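Local coordinates for putative uncharacterized protein (Lodderomyces elongisporus, PDB 4IVF), which binds two glutathione molecules per subunit and, as a member of the glutathione S-transferase superfamily, probably acts as a glutathione-dependent enzyme, at residues Y174-A185 against W204-V214. Numbering follows the deposited sequence.
Sequences YTVADFALLGWA and WYDSLLKLPAV. With GSH (glutathione), chain T.
The indole of Trp204 reaches across to helix 176-185 and gives its N-H to Asp178, with NE1 3.0 Å from OD2 and an N-H...O angle of 153°. The acceptor uses its anti lone pair, and the carboxylate plane is turned 38° from the ring. Beyond this polar end the six-membered part of the indole lies among Asp178, Leu181, Leu182 and Ala185 as a knob in a hole, its CH2 atom 3.5 Å from Leu181 CD2. CG of Trp204, anti to its backbone N (chi1 164°), sends the indole out toward the helix, where NE1 meets the carboxylate and the benzo rim meets Leu181 and the backbone carbonyl of Asp178. Leu208 covers one face of Tyr174: its CD2 methyl sits over the centre of the phenol ring, 3.6 Å from the centroid, a CH-pi contact, while its CD1 methyl, offset toward the rim, backs one face of the indole of Trp204 from within its own segment. Leu182 is the second knob, its CD1 3.8 Å from Tyr205 CD1 and its CD2 3.9 Å from Val214 CG1, the leucine and valine meeting tip to tip.

One shell out, the other oxygen of Asp178 accepts from the backbone of Thr175, OD1 to N being 2.9 Å, in the capping box that starts the helix; OD2 also takes the N-H of Leu169. This Ser/Thr-X-X-Asp N-capping box is a familiar feature of the GST C-terminal domain. Trp184, on the same helix, touches glutathione and donates from NE1 to Asn17. The buried carboxylate therefore receives three N-H groups, which probably stabilise its negative charge while tying the helix start to the indole of the following helix.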
loop_
_atom_site.group_PDB
_atom_site.type_symbol
_atom_site.label_atom_id
_atom_site.label_comp_id
_atom_site.label_asym_id
_atom_site.label_seq_id
_atom_site.Cartn_x
_atom_site.Cartn_y
_atom_site.Cartn_z
ATOM N N TYR F 174 17.414 4.855 8.620
ATOM C CA TYR F 174 16.331 5.193 7.700
ATOM C C TYR F 174 16.061 3.990 6.816
ATOM O O TYR F 174 16.982 3.298 6.391
ATOM C CB TYR F 174 16.693 6.396 6.828
ATOM C CG TYR F 174 16.798 7.698 7.583
ATOM C CD1 TYR F 174 15.696 8.227 8.249
ATOM C CD2 TYR F 174 17.995 8.413 7.619
ATOM C CE1 TYR F 174 15.783 9.428 8.938
ATOM C CE2 TYR F 174 18.093 9.613 8.310
ATOM C CZ TYR F 174 16.981 10.113 8.962
ATOM O OH TYR F 174 17.056 11.306 9.638
ATOM N N THR F 175 14.791 3.714 6.578
ATOM C CA THR F 175 14.397 2.660 5.666
ATOM C C THR F 175 13.464 3.240 4.600
ATOM O O THR F 175 13.209 4.453 4.581
ATOM C CB THR F 175 13.659 1.541 6.411
ATOM O OG1 THR F 175 12.526 2.098 7.098
ATOM C CG2 THR F 175 14.598 0.851 7.413
ATOM N N VAL F 176 12.935 2.376 3.734
ATOM C CA VAL F 176 12.019 2.829 2.691
ATOM C C VAL F 176 10.754 3.410 3.325
ATOM O O VAL F 176 10.074 4.234 2.725
ATOM C CB VAL F 176 11.640 1.693 1.690
ATOM C CG1 VAL F 176 12.826 1.316 0.808
ATOM C CG2 VAL F 176 11.118 0.468 2.424
ATOM N N ALA F 177 10.439 2.982 4.542
ATOM C CA ALA F 177 9.250 3.497 5.201
ATOM C C ALA F 177 9.402 4.995 5.474
ATOM O O ALA F 177 8.484 5.770 5.234
ATOM C CB ALA F 177 8.954 2.723 6.480
ATOM N N ASP F 178 10.572 5.407 5.949
ATOM C CA ASP F 178 10.838 6.830 6.160
ATOM C C ASP F 178 10.810 7.600 4.838
ATOM O O ASP F 178 10.233 8.680 4.740
ATOM C CB ASP F 178 12.194 7.036 6.839
ATOM C CG ASP F 178 12.316 6.278 8.145
ATOM O OD1 ASP F 178 12.680 5.085 8.115
ATOM O OD2 ASP F 178 12.043 6.874 9.203
ATOM N N PHE F 179 11.450 7.053 3.816
ATOM C CA PHE F 179 11.517 7.769 2.554
ATOM C C PHE F 179 10.152 7.889 1.898
ATOM O O PHE F 179 9.847 8.906 1.292
ATOM C CB PHE F 179 12.582 7.167 1.647
ATOM C CG PHE F 179 13.971 7.317 2.199
ATOM C CD1 PHE F 179 14.527 8.576 2.355
ATOM C CD2 PHE F 179 14.701 6.210 2.600
ATOM C CE1 PHE F 179 15.799 8.738 2.878
ATOM C CE2 PHE F 179 15.966 6.355 3.128
ATOM C CZ PHE F 179 16.522 7.630 3.271
ATOM N N ALA F 180 9.319 6.870 2.068
ATOM C CA ALA F 180 7.930 6.914 1.610
ATOM C C ALA F 180 7.148 8.037 2.272
ATOM O O ALA F 180 6.472 8.816 1.593
ATOM C CB ALA F 180 7.235 5.572 1.858
ATOM N N LEU F 181 7.221 8.109 3.600
ATOM C CA LEU F 181 6.488 9.132 4.342
ATOM C C LEU F 181 6.967 10.540 3.954
ATOM O O LEU F 181 6.176 11.484 3.825
ATOM C CB LEU F 181 6.631 8.904 5.857
ATOM C CG LEU F 181 5.901 9.940 6.723
ATOM C CD1 LEU F 181 4.406 9.879 6.480
ATOM C CD2 LEU F 181 6.218 9.769 8.201
ATOM N N LEU F 182 8.270 10.656 3.745
ATOM C CA LEU F 182 8.923 11.933 3.468
ATOM C C LEU F 182 8.360 12.641 2.225
ATOM O O LEU F 182 8.220 13.866 2.207
ATOM C CB LEU F 182 10.429 11.701 3.307
ATOM C CG LEU F 182 11.323 12.913 3.080
ATOM C CD1 LEU F 182 11.149 13.914 4.217
ATOM C CD2 LEU F 182 12.777 12.487 2.933
ATOM N N GLY F 183 8.045 11.872 1.185
ATOM C CA GLY F 183 7.520 12.453 -0.038
ATOM C C GLY F 183 6.258 13.252 0.237
ATOM O O GLY F 183 6.104 14.347 -0.282
ATOM N N TRP F 184 5.377 12.701 1.075
ATOM C CA TRP F 184 4.084 13.299 1.398
ATOM C C TRP F 184 4.130 14.317 2.524
ATOM O O TRP F 184 3.316 15.251 2.556
ATOM C CB TRP F 184 3.066 12.213 1.736
ATOM C CG TRP F 184 2.460 11.597 0.500
ATOM C CD1 TRP F 184 2.895 10.491 -0.169
ATOM C CD2 TRP F 184 1.315 12.076 -0.213
ATOM N NE1 TRP F 184 2.089 10.248 -1.264
ATOM C CE2 TRP F 184 1.112 11.207 -1.311
ATOM C CE3 TRP F 184 0.432 13.147 -0.024
ATOM C CZ2 TRP F 184 0.060 11.377 -2.216
ATOM C CZ3 TRP F 184 -0.616 13.323 -0.935
ATOM C CH2 TRP F 184 -0.788 12.443 -2.017
ATOM N N ALA F 185 5.062 14.129 3.456
ATOM C CA ALA F 185 5.263 15.089 4.541
ATOM C C ALA F 185 5.647 16.436 3.930
ATOM O O ALA F 185 5.274 17.498 4.421
ATOM C CB ALA F 185 6.354 14.602 5.490
ATOM N N TRP F 204 12.597 14.589 12.923
ATOM C CA TRP F 204 12.806 13.572 11.905
ATOM C C TRP F 204 12.780 14.225 10.515
ATOM O O TRP F 204 13.684 14.014 9.692
ATOM C CB TRP F 204 11.716 12.505 12.055
ATOM C CG TRP F 204 11.514 11.572 10.888
ATOM C CD1 TRP F 204 12.105 10.364 10.696
ATOM C CD2 TRP F 204 10.617 11.760 9.786
ATOM N NE1 TRP F 204 11.650 9.791 9.532
ATOM C CE2 TRP F 204 10.740 10.632 8.951
ATOM C CE3 TRP F 204 9.731 12.786 9.414
ATOM C CZ2 TRP F 204 10.012 10.492 7.765
ATOM C CZ3 TRP F 204 9.018 12.649 8.227
ATOM C CH2 TRP F 204 9.157 11.508 7.426
ATOM N N TYR F 205 11.762 15.046 10.275
ATOM C CA TYR F 205 11.646 15.775 9.012
ATOM C C TYR F 205 12.840 16.705 8.770
ATOM O O TYR F 205 13.450 16.685 7.695
ATOM C CB TYR F 205 10.333 16.570 8.979
ATOM C CG TYR F 205 10.058 17.263 7.650
ATOM C CD1 TYR F 205 9.678 16.535 6.529
ATOM C CD2 TYR F 205 10.172 18.636 7.523
ATOM C CE1 TYR F 205 9.424 17.154 5.318
ATOM C CE2 TYR F 205 9.912 19.262 6.329
ATOM C CZ TYR F 205 9.546 18.512 5.221
ATOM O OH TYR F 205 9.294 19.132 4.024
ATOM N N ASP F 206 13.174 17.511 9.774
ATOM C CA ASP F 206 14.286 18.455 9.657
ATOM C C ASP F 206 15.607 17.730 9.391
ATOM O O ASP F 206 16.457 18.221 8.637
ATOM C CB ASP F 206 14.420 19.342 10.914
ATOM C CG ASP F 206 13.217 20.256 11.134
ATOM O OD1 ASP F 206 12.476 20.537 10.163
ATOM O OD2 ASP F 206 13.016 20.698 12.294
ATOM N N SER F 207 15.779 16.574 10.023
ATOM C CA SER F 207 16.988 15.774 9.833
ATOM C C SER F 207 17.132 15.265 8.398
ATOM O O SER F 207 18.222 15.305 7.817
ATOM C CB SER F 207 17.008 14.599 10.807
ATOM O OG SER F 207 17.329 15.047 12.108
ATOM N N LEU F 208 16.032 14.784 7.831
ATOM C CA LEU F 208 16.058 14.278 6.459
ATOM C C LEU F 208 16.358 15.361 5.411
ATOM O O LEU F 208 17.094 15.117 4.453
ATOM C CB LEU F 208 14.763 13.532 6.139
ATOM C CG LEU F 208 14.760 12.140 6.768
ATOM C CD1 LEU F 208 13.354 11.619 7.000
ATOM C CD2 LEU F 208 15.528 11.190 5.864
ATOM N N LEU F 209 15.821 16.563 5.602
ATOM C CA LEU F 209 16.023 17.623 4.617
ATOM C C LEU F 209 17.446 18.146 4.640
ATOM O O LEU F 209 17.849 18.895 3.754
ATOM C CB LEU F 209 15.082 18.782 4.862
ATOM C CG LEU F 209 13.587 18.554 4.734
ATOM C CD1 LEU F 209 12.925 19.842 5.155
ATOM C CD2 LEU F 209 13.225 18.211 3.314
ATOM N N LYS F 210 18.209 17.753 5.654
ATOM C CA LYS F 210 19.597 18.174 5.748
ATOM C C LYS F 210 20.469 17.304 4.858
ATOM O O LYS F 210 21.578 17.684 4.514
ATOM C CB LYS F 210 20.100 18.103 7.192
ATOM C CG LYS F 210 19.497 19.126 8.126
ATOM C CD LYS F 210 20.204 19.077 9.475
ATOM C CE LYS F 210 19.846 20.273 10.342
ATOM N NZ LYS F 210 20.677 20.312 11.579
ATOM N N LEU F 211 19.958 16.137 4.487
ATOM C CA LEU F 211 20.701 15.209 3.639
ATOM C C LEU F 211 20.720 15.701 2.200
ATOM O O LEU F 211 19.669 15.989 1.619
ATOM C CB LEU F 211 20.079 13.811 3.683
ATOM C CG LEU F 211 19.716 13.213 5.043
ATOM C CD1 LEU F 211 19.363 11.743 4.889
ATOM C CD2 LEU F 211 20.832 13.401 6.050
ATOM N N PRO F 212 21.923 15.808 1.620
ATOM C CA PRO F 212 22.090 16.232 0.227
ATOM C C PRO F 212 21.310 15.351 -0.767
ATOM O O PRO F 212 20.738 15.893 -1.702
ATOM C CB PRO F 212 23.600 16.100 0.006
ATOM C CG PRO F 212 24.189 16.253 1.365
ATOM C CD PRO F 212 23.213 15.610 2.300
ATOM N N ALA F 213 21.273 14.036 -0.565
ATOM C CA ALA F 213 20.504 13.157 -1.454
ATOM C C ALA F 213 18.999 13.423 -1.398
ATOM O O ALA F 213 18.285 13.191 -2.373
ATOM C CB ALA F 213 20.779 11.712 -1.153
ATOM N N VAL F 214 18.508 13.891 -0.257
ATOM C CA VAL F 214 17.084 14.193 -0.147
ATOM C C VAL F 214 16.783 15.478 -0.913
ATOM O O VAL F 214 15.858 15.527 -1.725
ATOM C CB VAL F 214 16.628 14.318 1.323
ATOM C CG1 VAL F 214 15.290 15.012 1.413
ATOM C CG2 VAL F 214 16.563 12.937 1.985
HETATM N N1 GSH T . -6.684 10.824 -10.219
HETATM C CA1 GSH T . -6.484 11.859 -9.234
HETATM C C1 GSH T . -7.783 12.381 -8.788
HETATM O O11 GSH T . -8.841 11.844 -9.188
HETATM O O12 GSH T . -7.842 13.347 -7.997
HETATM C CB1 GSH T . -5.556 12.962 -9.752
HETATM C CG1 GSH T . -4.754 13.539 -8.644
HETATM C CD1 GSH T . -3.676 12.584 -8.127
HETATM O OE1 GSH T . -3.230 11.665 -8.832
HETATM N N2 GSH T . -3.119 12.742 -6.732
HETATM C CA2 GSH T . -2.100 11.823 -6.251
HETATM C C2 GSH T . -2.682 10.942 -5.180
HETATM O O2 GSH T . -3.570 11.371 -4.457
HETATM C CB2 GSH T . -0.992 12.571 -5.660
HETATM S SG2 GSH T . -0.358 13.749 -6.800
HETATM N N3 GSH T . -2.192 9.589 -4.979
HETATM C CA3 GSH T . -2.782 8.785 -3.928
HETATM C C3 GSH T . -1.775 7.877 -3.344
HETATM O O31 GSH T . -0.555 8.177 -3.333
HETATM O O32 GSH T . -2.162 6.777 -2.860
#